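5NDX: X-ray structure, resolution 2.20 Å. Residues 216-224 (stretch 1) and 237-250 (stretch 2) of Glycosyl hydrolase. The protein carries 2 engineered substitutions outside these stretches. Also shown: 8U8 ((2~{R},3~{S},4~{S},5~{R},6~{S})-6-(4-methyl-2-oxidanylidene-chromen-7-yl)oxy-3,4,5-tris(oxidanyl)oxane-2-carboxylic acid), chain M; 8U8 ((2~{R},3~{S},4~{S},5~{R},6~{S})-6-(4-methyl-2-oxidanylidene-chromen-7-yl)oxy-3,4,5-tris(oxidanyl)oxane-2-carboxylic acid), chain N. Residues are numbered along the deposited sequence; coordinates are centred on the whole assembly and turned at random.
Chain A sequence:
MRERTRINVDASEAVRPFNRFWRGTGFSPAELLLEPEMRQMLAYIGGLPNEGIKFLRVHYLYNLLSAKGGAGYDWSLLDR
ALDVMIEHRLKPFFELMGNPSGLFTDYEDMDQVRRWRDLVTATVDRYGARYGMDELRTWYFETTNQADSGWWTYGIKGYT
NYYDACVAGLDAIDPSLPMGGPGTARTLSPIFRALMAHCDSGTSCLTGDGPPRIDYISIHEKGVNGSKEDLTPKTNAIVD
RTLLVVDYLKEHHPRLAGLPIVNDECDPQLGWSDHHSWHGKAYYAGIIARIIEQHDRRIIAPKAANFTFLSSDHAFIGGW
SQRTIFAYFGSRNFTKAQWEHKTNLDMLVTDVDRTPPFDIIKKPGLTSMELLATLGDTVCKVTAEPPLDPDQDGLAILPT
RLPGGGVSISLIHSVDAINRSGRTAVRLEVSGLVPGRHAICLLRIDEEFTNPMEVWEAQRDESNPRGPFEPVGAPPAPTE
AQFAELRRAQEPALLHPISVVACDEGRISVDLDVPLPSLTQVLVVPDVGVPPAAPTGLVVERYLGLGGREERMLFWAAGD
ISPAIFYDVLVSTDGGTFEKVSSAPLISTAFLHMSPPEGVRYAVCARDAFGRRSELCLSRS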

ATOM      1  N   TYR A 216      -3.186  -1.436  20.880  1.00 39.72           N
ATOM      2  CA  TYR A 216      -2.650  -0.298  20.087  1.00 39.57           C
ATOM      3  C   TYR A 216      -3.700   0.794  20.034  1.00 38.43           C
ATOM      4  O   TYR A 216      -4.896   0.529  20.151  1.00 37.69           O
ATOM      5  CB  TYR A 216      -2.185  -0.759  18.667  1.00 36.95           C
ATOM      6  CG  TYR A 216      -3.329  -1.222  17.815  1.00 37.90           C
ATOM      7  CD1 TYR A 216      -4.083  -0.316  17.097  1.00 39.21           C
ATOM      8  CD2 TYR A 216      -3.722  -2.561  17.791  1.00 38.60           C
ATOM      9  CE1 TYR A 216      -5.182  -0.724  16.328  1.00 39.60           C
ATOM     10  CE2 TYR A 216      -4.813  -2.976  17.049  1.00 38.15           C
ATOM     11  CZ  TYR A 216      -5.537  -2.047  16.296  1.00 39.00           C
ATOM     12  OH  TYR A 216      -6.653  -2.408  15.549  1.00 39.20           O
ATOM     13  N   ILE A 217      -3.244   2.019  19.812  1.00 40.68           N
ATOM     14  CA  ILE A 217      -4.107   3.152  19.668  1.00 41.29           C
ATOM     15  C   ILE A 217      -4.123   3.617  18.212  1.00 40.59           C
ATOM     16  O   ILE A 217      -3.077   3.926  17.649  1.00 39.13           O
ATOM     17  CB  ILE A 217      -3.635   4.276  20.608  1.00 43.59           C
ATOM     18  CG1 ILE A 217      -3.770   3.803  22.069  1.00 47.22           C
ATOM     19  CG2 ILE A 217      -4.480   5.518  20.406  1.00 43.43           C
ATOM     20  CD1 ILE A 217      -2.929   4.592  23.032  1.00 50.30           C
ATOM     21  N   SER A 218      -5.313   3.696  17.615  1.00 39.27           N
ATOM     22  CA  SER A 218      -5.433   4.095  16.233  1.00 40.48           C
ATOM     23  C   SER A 218      -6.274   5.345  16.054  1.00 41.33           C
ATOM     24  O   SER A 218      -7.339   5.486  16.673  1.00 42.62           O
ATOM     25  CB  SER A 218      -5.989   2.963  15.369  1.00 40.44           C
ATOM     26  OG  SER A 218      -7.257   2.596  15.796  1.00 44.09           O
ATOM     27  N   ILE A 219      -5.789   6.224  15.183  1.00 40.12           N
ATOM     28  CA  ILE A 219      -6.493   7.413  14.733  1.00 40.86           C
ATOM     29  C   ILE A 219      -6.318   7.589  13.223  1.00 41.58           C
ATOM     30  O   ILE A 219      -5.430   6.943  12.654  1.00 40.48           O
ATOM     31  CB  ILE A 219      -5.929   8.665  15.433  1.00 42.33           C
ATOM     32  CG1 ILE A 219      -4.438   8.819  15.206  1.00 41.78           C
ATOM     33  CG2 ILE A 219      -6.192   8.592  16.934  1.00 43.95           C
ATOM     34  CD1 ILE A 219      -3.883  10.083  15.840  1.00 45.10           C
ATOM     35  N   HIS A 220      -7.161   8.415  12.582  1.00 39.88           N
ATOM     36  CA  HIS A 220      -6.882   8.905  11.240  1.00 42.97           C
ATOM     37  C   HIS A 220      -6.441  10.367  11.329  1.00 39.72           C
ATOM     38  O   HIS A 220      -7.118  11.189  11.933  1.00 38.84           O
ATOM     39  CB  HIS A 220      -8.057   9.031  10.241  1.00 47.95           C
ATOM     40  CG  HIS A 220      -9.150   8.070  10.385  1.00 47.66           C
ATOM     41  ND1 HIS A 220      -8.965   6.788  10.833  1.00 52.42           N
ATOM     42  CD2 HIS A 220     -10.454   8.180  10.058  1.00 49.04           C
ATOM     43  CE1 HIS A 220     -10.101   6.132  10.768  1.00 47.66           C
ATOM     44  NE2 HIS A 220     -11.030   6.967  10.352  1.00 51.24           N
ATOM     45  N   GLU A 221      -5.380  10.669  10.634  1.00 37.42           N
ATOM     46  CA  GLU A 221      -4.903  12.041  10.474  1.00 38.17           C
ATOM     47  C   GLU A 221      -4.472  12.206   9.023  1.00 36.95           C
ATOM     48  O   GLU A 221      -3.620  11.456   8.520  1.00 37.41           O
ATOM     49  CB  GLU A 221      -3.742  12.351  11.430  1.00 39.50           C
ATOM     50  CG  GLU A 221      -4.065  12.302  12.935  1.00 41.54           C
ATOM     51  CD  GLU A 221      -5.068  13.374  13.390  1.00 47.16           C
ATOM     52  OE1 GLU A 221      -5.459  14.248  12.554  1.00 45.48           O
ATOM     53  OE2 GLU A 221      -5.493  13.329  14.588  1.00 49.12           O
ATOM     54  N   LYS A 222      -5.070  13.182   8.371  1.00 37.25           N
ATOM     55  CA  LYS A 222      -4.896  13.463   6.959  1.00 37.69           C
ATOM     56  C   LYS A 222      -4.364  14.845   6.722  1.00 35.75           C
ATOM     57  O   LYS A 222      -4.416  15.719   7.586  1.00 36.26           O
ATOM     58  CB  LYS A 222      -6.223  13.259   6.230  1.00 37.87           C
ATOM     59  CG  LYS A 222      -6.778  11.872   6.507  1.00 38.88           C
ATOM     60  CD  LYS A 222      -7.730  11.376   5.429  1.00 40.12           C
ATOM     61  CE  LYS A 222      -8.507  10.092   5.803  1.00 41.61           C
ATOM     62  NZ  LYS A 222      -8.889   9.273   4.597  1.00 40.94           N
ATOM     63  N   GLY A 223      -3.815  15.039   5.539  1.00 33.34           N
ATOM     64  CA  GLY A 223      -3.067  16.260   5.260  1.00 35.70           C
ATOM     65  C   GLY A 223      -3.864  17.554   5.122  1.00 35.14           C
ATOM     66  O   GLY A 223      -3.382  18.621   5.454  1.00 35.17           O
ATOM     67  N   VAL A 224      -5.070  17.461   4.612  1.00 36.16           N
ATOM     68  CA  VAL A 224      -5.892  18.657   4.402  1.00 37.19           C
ATOM     69  C   VAL A 224      -7.344  18.225   4.186  1.00 38.79           C
ATOM     70  O   VAL A 224      -7.640  17.093   3.803  1.00 37.90           O
ATOM     71  CB  VAL A 224      -5.389  19.562   3.235  1.00 35.79           C
ATOM     72  CG1 VAL A 224      -5.614  18.894   1.884  1.00 34.99           C
ATOM     73  CG2 VAL A 224      -6.012  20.964   3.270  1.00 35.80           C
ATOM     74  N   ALA A 237       1.837  18.671   9.572  1.00 36.88           N
ATOM     75  CA  ALA A 237       0.801  18.768  10.598  1.00 38.48           C
ATOM     76  C   ALA A 237       0.195  17.416  10.952  1.00 37.50           C
ATOM     77  O   ALA A 237      -0.378  17.249  12.028  1.00 36.84           O
ATOM     78  CB  ALA A 237      -0.279  19.781  10.209  1.00 39.69           C
ATOM     79  N   ILE A 238       0.306  16.446  10.052  1.00 35.38           N
ATOM     80  CA  ILE A 238      -0.123  15.093  10.365  1.00 35.09           C
ATOM     81  C   ILE A 238       0.695  14.581  11.549  1.00 35.23           C
ATOM     82  O   ILE A 238       0.147  14.077  12.504  1.00 36.07           O
ATOM     83  CB  ILE A 238       0.012  14.132   9.165  1.00 34.14           C
ATOM     84  CG1 ILE A 238      -0.958  14.539   8.037  1.00 34.37           C
ATOM     85  CG2 ILE A 238      -0.242  12.689   9.596  1.00 34.43           C
ATOM     86  CD1 ILE A 238      -0.668  13.840   6.698  1.00 35.11           C
ATOM     87  N   VAL A 239       2.004  14.716  11.464  1.00 36.98           N
ATOM     88  CA  VAL A 239       2.899  14.366  12.557  1.00 36.63           C
ATOM     89  C   VAL A 239       2.647  15.260  13.806  1.00 38.00           C
ATOM     90  O   VAL A 239       2.667  14.759  14.930  1.00 36.94           O
ATOM     91  CB  VAL A 239       4.361  14.478  12.134  1.00 35.93           C
ATOM     92  CG1 VAL A 239       5.280  14.431  13.358  1.00 35.58           C
ATOM     93  CG2 VAL A 239       4.687  13.356  11.172  1.00 35.45           C
ATOM     94  N   ASP A 240       2.402  16.547  13.609  1.00 37.85           N
ATOM     95  CA  ASP A 240       2.121  17.444  14.741  1.00 39.98           C
ATOM     96  C   ASP A 240       0.883  16.975  15.504  1.00 39.21           C
ATOM     97  O   ASP A 240       0.917  16.881  16.745  1.00 39.12           O
ATOM     98  CB  ASP A 240       1.921  18.905  14.305  1.00 41.62           C
ATOM     99  CG  ASP A 240       3.151  19.496  13.658  1.00 43.84           C
ATOM    100  OD1 ASP A 240       4.268  18.984  13.882  1.00 45.95           O
ATOM    101  OD2 ASP A 240       2.998  20.465  12.889  1.00 48.23           O
ATOM    102  N   ARG A 241      -0.196  16.669  14.789  1.00 36.34           N
ATOM    103  CA  ARG A 241      -1.396  16.244  15.489  1.00 38.23           C
ATOM    104  C   ARG A 241      -1.235  14.887  16.153  1.00 39.55           C
ATOM    105  O   ARG A 241      -1.794  14.675  17.225  1.00 41.53           O
ATOM    106  CB  ARG A 241      -2.653  16.335  14.623  1.00 38.71           C
ATOM    107  CG  ARG A 241      -2.973  17.789  14.193  1.00 40.98           C
ATOM    108  CD  ARG A 241      -4.378  17.867  13.618  1.00 41.94           C
ATOM    109  NE  ARG A 241      -4.541  16.884  12.555  1.00 41.23           N
ATOM    110  CZ  ARG A 241      -4.120  17.058  11.313  1.00 41.98           C
ATOM    111  NH1 ARG A 241      -3.541  18.195  10.955  1.00 42.14           N
ATOM    112  NH2 ARG A 241      -4.307  16.085  10.410  1.00 44.16           N
ATOM    113  N   THR A 242      -0.449  13.990  15.556  1.00 38.22           N
ATOM    114  CA  THR A 242      -0.173  12.682  16.158  1.00 38.71           C
ATOM    115  C   THR A 242       0.589  12.837  17.484  1.00 38.95           C
ATOM    116  O   THR A 242       0.281  12.157  18.467  1.00 38.56           O
ATOM    117  CB  THR A 242       0.590  11.756  15.169  1.00 36.99           C
ATOM    118  OG1 THR A 242      -0.179  11.658  13.961  1.00 36.56           O
ATOM    119  CG2 THR A 242       0.809  10.351  15.760  1.00 36.20           C
ATOM    120  N   LEU A 243       1.571  13.727  17.496  1.00 39.85           N
ATOM    121  CA  LEU A 243       2.353  13.998  18.691  1.00 42.60           C
ATOM    122  C   LEU A 243       1.523  14.731  19.766  1.00 45.21           C
ATOM    123  O   LEU A 243       1.755  14.517  20.945  1.00 43.30           O
ATOM    124  CB  LEU A 243       3.624  14.774  18.361  1.00 42.36           C
ATOM    125  CG  LEU A 243       4.689  14.004  17.579  1.00 43.33           C
ATOM    126  CD1 LEU A 243       5.865  14.918  17.278  1.00 43.78           C
ATOM    127  CD2 LEU A 243       5.148  12.777  18.328  1.00 43.76           C
ATOM    128  N   LEU A 244       0.551  15.544  19.345  1.00 45.27           N
ATOM    129  CA  LEU A 244      -0.402  16.165  20.265  1.00 46.60           C
ATOM    130  C   LEU A 244      -1.203  15.094  20.963  1.00 45.04           C
ATOM    131  O   LEU A 244      -1.457  15.181  22.151  1.00 42.06           O
ATOM    132  CB  LEU A 244      -1.364  17.084  19.520  1.00 48.10           C
ATOM    133  CG  LEU A 244      -2.164  18.066  20.350  1.00 53.51           C
ATOM    134  CD1 LEU A 244      -1.219  19.131  20.894  1.00 56.51           C
ATOM    135  CD2 LEU A 244      -3.217  18.737  19.471  1.00 55.99           C
ATOM    136  N   VAL A 245      -1.629  14.090  20.218  1.00 44.97           N
ATOM    137  CA  VAL A 245      -2.418  12.977  20.804  1.00 45.05           C
ATOM    138  C   VAL A 245      -1.543  12.214  21.792  1.00 44.22           C
ATOM    139  O   VAL A 245      -1.955  11.883  22.918  1.00 43.32           O
ATOM    140  CB  VAL A 245      -2.991  12.040  19.715  1.00 44.31           C
ATOM    141  CG1 VAL A 245      -3.671  10.809  20.303  1.00 45.19           C
ATOM    142  CG2 VAL A 245      -3.958  12.800  18.826  1.00 45.21           C
ATOM    143  N   VAL A 246      -0.328  11.945  21.390  1.00 43.62           N
ATOM    144  CA  VAL A 246       0.611  11.295  22.293  1.00 44.79           C
ATOM    145  C   VAL A 246       0.807  12.152  23.585  1.00 46.42           C
ATOM    146  O   VAL A 246       0.773  11.609  24.677  1.00 45.11           O
ATOM    147  CB  VAL A 246       1.943  10.972  21.581  1.00 46.52           C
ATOM    148  CG1 VAL A 246       3.007  10.487  22.568  1.00 47.99           C
ATOM    149  CG2 VAL A 246       1.733   9.897  20.514  1.00 45.92           C
ATOM    150  N   ASP A 247       0.976  13.466  23.463  1.00 46.51           N
ATOM    151  CA  ASP A 247       1.080  14.346  24.641  1.00 50.05           C
ATOM    152  C   ASP A 247      -0.139  14.254  25.564  1.00 50.50           C
ATOM    153  O   ASP A 247       0.010  14.248  26.772  1.00 52.05           O
ATOM    154  CB  ASP A 247       1.256  15.818  24.251  1.00 51.63           C
ATOM    155  CG  ASP A 247       2.621  16.118  23.673  1.00 54.92           C
ATOM    156  OD1 ASP A 247       3.571  15.354  23.939  1.00 58.85           O
ATOM    157  OD2 ASP A 247       2.738  17.129  22.946  1.00 58.08           O
ATOM    158  N   TYR A 248      -1.325  14.192  24.976  1.00 49.73           N
ATOM    159  CA  TYR A 248      -2.539  13.990  25.702  1.00 49.85           C
ATOM    160  C   TYR A 248      -2.498  12.681  26.488  1.00 51.92           C
ATOM    161  O   TYR A 248      -2.909  12.648  27.651  1.00 52.81           O
ATOM    162  CB  TYR A 248      -3.732  14.035  24.766  1.00 50.09           C
ATOM    163  CG  TYR A 248      -5.031  13.770  25.459  1.00 52.84           C
ATOM    164  CD1 TYR A 248      -5.493  12.464  25.642  1.00 52.67           C
ATOM    165  CD2 TYR A 248      -5.836  14.836  25.917  1.00 52.79           C
ATOM    166  CE1 TYR A 248      -6.698  12.208  26.305  1.00 54.50           C
ATOM    167  CE2 TYR A 248      -7.047  14.593  26.578  1.00 53.77           C
ATOM    168  CZ  TYR A 248      -7.468  13.284  26.786  1.00 55.61           C
ATOM    169  OH  TYR A 248      -8.687  13.037  27.412  1.00 58.67           O
ATOM    170  N   LEU A 249      -2.005  11.618  25.879  1.00 49.73           N
ATOM    171  CA  LEU A 249      -1.874  10.352  26.574  1.00 50.97           C
ATOM    172  C   LEU A 249      -0.824  10.398  27.675  1.00 52.34           C
ATOM    173  O   LEU A 249      -1.052   9.816  28.732  1.00 50.88           O
ATOM    174  CB  LEU A 249      -1.523   9.189  25.632  1.00 49.15           C
ATOM    175  CG  LEU A 249      -2.522   8.892  24.512  1.00 49.53           C
ATOM    176  CD1 LEU A 249      -1.942   7.927  23.502  1.00 47.82           C
ATOM    177  CD2 LEU A 249      -3.814   8.349  25.057  1.00 50.25           C
ATOM    178  N   LYS A 250       0.316  11.035  27.424  1.00 52.99           N
ATOM    179  CA  LYS A 250       1.373  11.098  28.416  1.00 59.04           C
ATOM    180  C   LYS A 250       0.847  11.809  29.687  1.00 60.84           C
ATOM    181  O   LYS A 250       1.118  11.356  30.772  1.00 56.91           O
ATOM    182  CB  LYS A 250       2.638  11.799  27.906  1.00 61.79           C
ATOM    183  CG  LYS A 250       3.524  11.000  26.942  1.00 67.59           C
ATOM    184  CD  LYS A 250       4.819  11.777  26.631  1.00 72.22           C
ATOM    185  CE  LYS A 250       5.638  11.194  25.472  1.00 78.21           C
ATOM    186  NZ  LYS A 250       6.031   9.745  25.576  1.00 80.44           N
TER
HETATM  187  C15 8U8 M 712     -18.012  12.804   7.837  1.00126.91           C
HETATM  188  C13 8U8 M 712     -16.696  12.934   8.335  1.00131.95           C
HETATM  189  C14 8U8 M 712     -16.451  13.876   9.338  1.00132.30           C
HETATM  190  C16 8U8 M 712     -15.173  14.010   9.885  1.00131.61           C
HETATM  191  O9  8U8 M 712     -15.028  14.882  10.740  1.00128.59           O
HETATM  192  O8  8U8 M 712     -14.119  13.234   9.443  1.00122.24           O
HETATM  193  C11 8U8 M 712     -14.347  12.221   8.544  1.00118.18           C
HETATM  194  C10 8U8 M 712     -13.293  11.361   8.217  1.00111.55           C
HETATM  195  C12 8U8 M 712     -15.637  12.068   7.969  1.00128.18           C
HETATM  196  C7  8U8 M 712     -15.829  10.995   7.076  1.00122.67           C
HETATM  197  C8  8U8 M 712     -14.774  10.134   6.756  1.00115.94           C
HETATM  198  C9  8U8 M 712     -13.496  10.313   7.311  1.00109.17           C
HETATM  199  O2  8U8 M 712     -12.434   9.469   7.053  1.00 90.24           O
HETATM  200  C5  8U8 M 712     -12.288   8.664   5.819  1.00 68.08           C
HETATM  201  O1  8U8 M 712     -12.530   9.512   4.686  1.00 60.78           O
HETATM  202  C1  8U8 M 712     -12.775   8.919   3.469  1.00 48.18           C
HETATM  203  C6  8U8 M 712     -12.076   9.772   2.574  1.00 35.15           C
HETATM  204  O7  8U8 M 712     -12.499   9.808   1.425  1.00 37.79           O
HETATM  205  O6  8U8 M 712     -11.112  10.360   3.030  1.00 37.30           O
HETATM  206  C2  8U8 M 712     -12.171   7.499   3.240  1.00 59.96           C
HETATM  207  O5  8U8 M 712     -10.760   7.632   2.970  1.00 54.97           O
HETATM  208  C3  8U8 M 712     -12.464   6.486   4.432  1.00 54.95           C
HETATM  209  O4  8U8 M 712     -13.319   5.486   3.998  1.00 55.21           O
HETATM  210  C4  8U8 M 712     -13.058   7.216   5.679  1.00 66.47           C
HETATM  211  O3  8U8 M 712     -12.977   6.291   6.838  1.00 53.88           O
HETATM  212  C15 8U8 N 713      -2.596  -2.295  13.700  1.00 39.80           C
HETATM  213  C13 8U8 N 713      -1.301  -2.617  14.114  1.00 38.49           C
HETATM  214  C14 8U8 N 713      -0.971  -2.571  15.463  1.00 37.93           C
HETATM  215  C16 8U8 N 713       0.291  -2.965  15.884  1.00 40.89           C
HETATM  216  O9  8U8 N 713       0.583  -2.868  17.069  1.00 43.88           O
HETATM  217  O8  8U8 N 713       1.239  -3.326  14.978  1.00 39.56           O
HETATM  218  C11 8U8 N 713       0.922  -3.424  13.670  1.00 36.64           C
HETATM  219  C10 8U8 N 713       1.919  -3.895  12.853  1.00 36.69           C
HETATM  220  C12 8U8 N 713      -0.337  -3.068  13.207  1.00 35.90           C
HETATM  221  C7  8U8 N 713      -0.583  -3.215  11.842  1.00 34.62           C
HETATM  222  C8  8U8 N 713       0.427  -3.683  11.009  1.00 35.70           C
HETATM  223  C9  8U8 N 713       1.685  -4.038  11.502  1.00 37.33           C
HETATM  224  O2  8U8 N 713       2.640  -4.511  10.638  1.00 41.07           O
HETATM  225  C5  8U8 N 713       3.742  -5.294  11.169  1.00 39.17           C
HETATM  226  O1  8U8 N 713       4.684  -4.262  11.511  1.00 42.11           O
HETATM  227  C1  8U8 N 713       6.002  -4.659  11.955  1.00 43.03           C
HETATM  228  C6  8U8 N 713       5.942  -5.444  13.313  1.00 46.71           C
HETATM  229  O7  8U8 N 713       4.975  -5.255  14.078  1.00 43.36           O
HETATM  230  O6  8U8 N 713       6.845  -6.269  13.519  1.00 51.91           O
HETATM  231  C2  8U8 N 713       6.594  -5.498  10.826  1.00 42.63           C
HETATM  232  O5  8U8 N 713       7.953  -5.946  11.127  1.00 41.25           O
HETATM  233  C3  8U8 N 713       5.676  -6.705  10.526  1.00 39.15           C
HETATM  234  O4  8U8 N 713       6.219  -7.391   9.428  1.00 38.10           O
HETATM  235  C4  8U8 N 713       4.283  -6.214  10.131  1.00 38.59           C
HETATM  236  O3  8U8 N 713       3.373  -7.301   9.948  1.00 39.84           O
HETATM  237  O   HOH W   1      -2.447  18.235   8.224  1.00 49.10           O

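The strand of stretch 1 runs at 137° to the helix of stretch 2, their axes approaching to 10.9 Å, a spacing that leaves room for one layer of side chains between the two backbones. Along the strand the side chains alternate. Tyr 216 and Ser 218 are out of reach of the helix, and the ring of Tyr 216 instead carries the 8U8 of chain N over one face.

Ile 217 points toward the helix and begins the apolar layer. With chi1 in m and chi2 in t, its CD1 reaches CD1 of Leu 249 at 3.5 Å, a tight methyl-to-methyl contact. Two residues on, Ile 219 also points toward the helix but takes the p rotamer at chi1, and its CD1 lies 4.0 Å from CG2 of Val 245. The step from Leu 249 to Val 245 is one helical turn, traversed backwards as the strand advances.

His 220 turns out of reach of the helix. Glu 221 then points toward the helix and changes the chemistry of the contact. Here the backbones draw together, its CA 5.7 Å from CA of Ile 238, whereas CA of Ile 217 and CA of Val 246 are 9.8 Å apart. Its CB packs 4.0 Å from CG2 of Ile 238, and its carboxylate forms a salt bridge with Arg 241: OE1 accepts from NE at 2.8 Å and from NH2 at 3.0 Å, both donors along one edge of the guanidinium. The other oxygen, OE2, is hydrogen-bonded elsewhere in the structure. Thr 242 spends its hydroxyl within the helix, OG1 donating to O of Ile 238 at 2.8 Å; its approach to Glu 221, OG1 to CG at 4.1 Å, is packing against a carbon.

The CB of Lys 222 points away from the helix, and NZ donates to O6 of the chain M ligand at 2.9 Å, while its carbonyl O accepts from NH2 of Arg 241 at 2.8 Å. At Gly 223, N lies 3.6 Å from CD1 of Ile 238, and a water accepts from Arg 241 NH1 at 2.9 Å and sits with its oxygen 2.9 Å from Gly 223 O. Where the backbones stand apart, isoleucines meet leucine and valine; where they converge, Ile 238 packs against the loop while Arg 241 ties it down with hydrogen bonds.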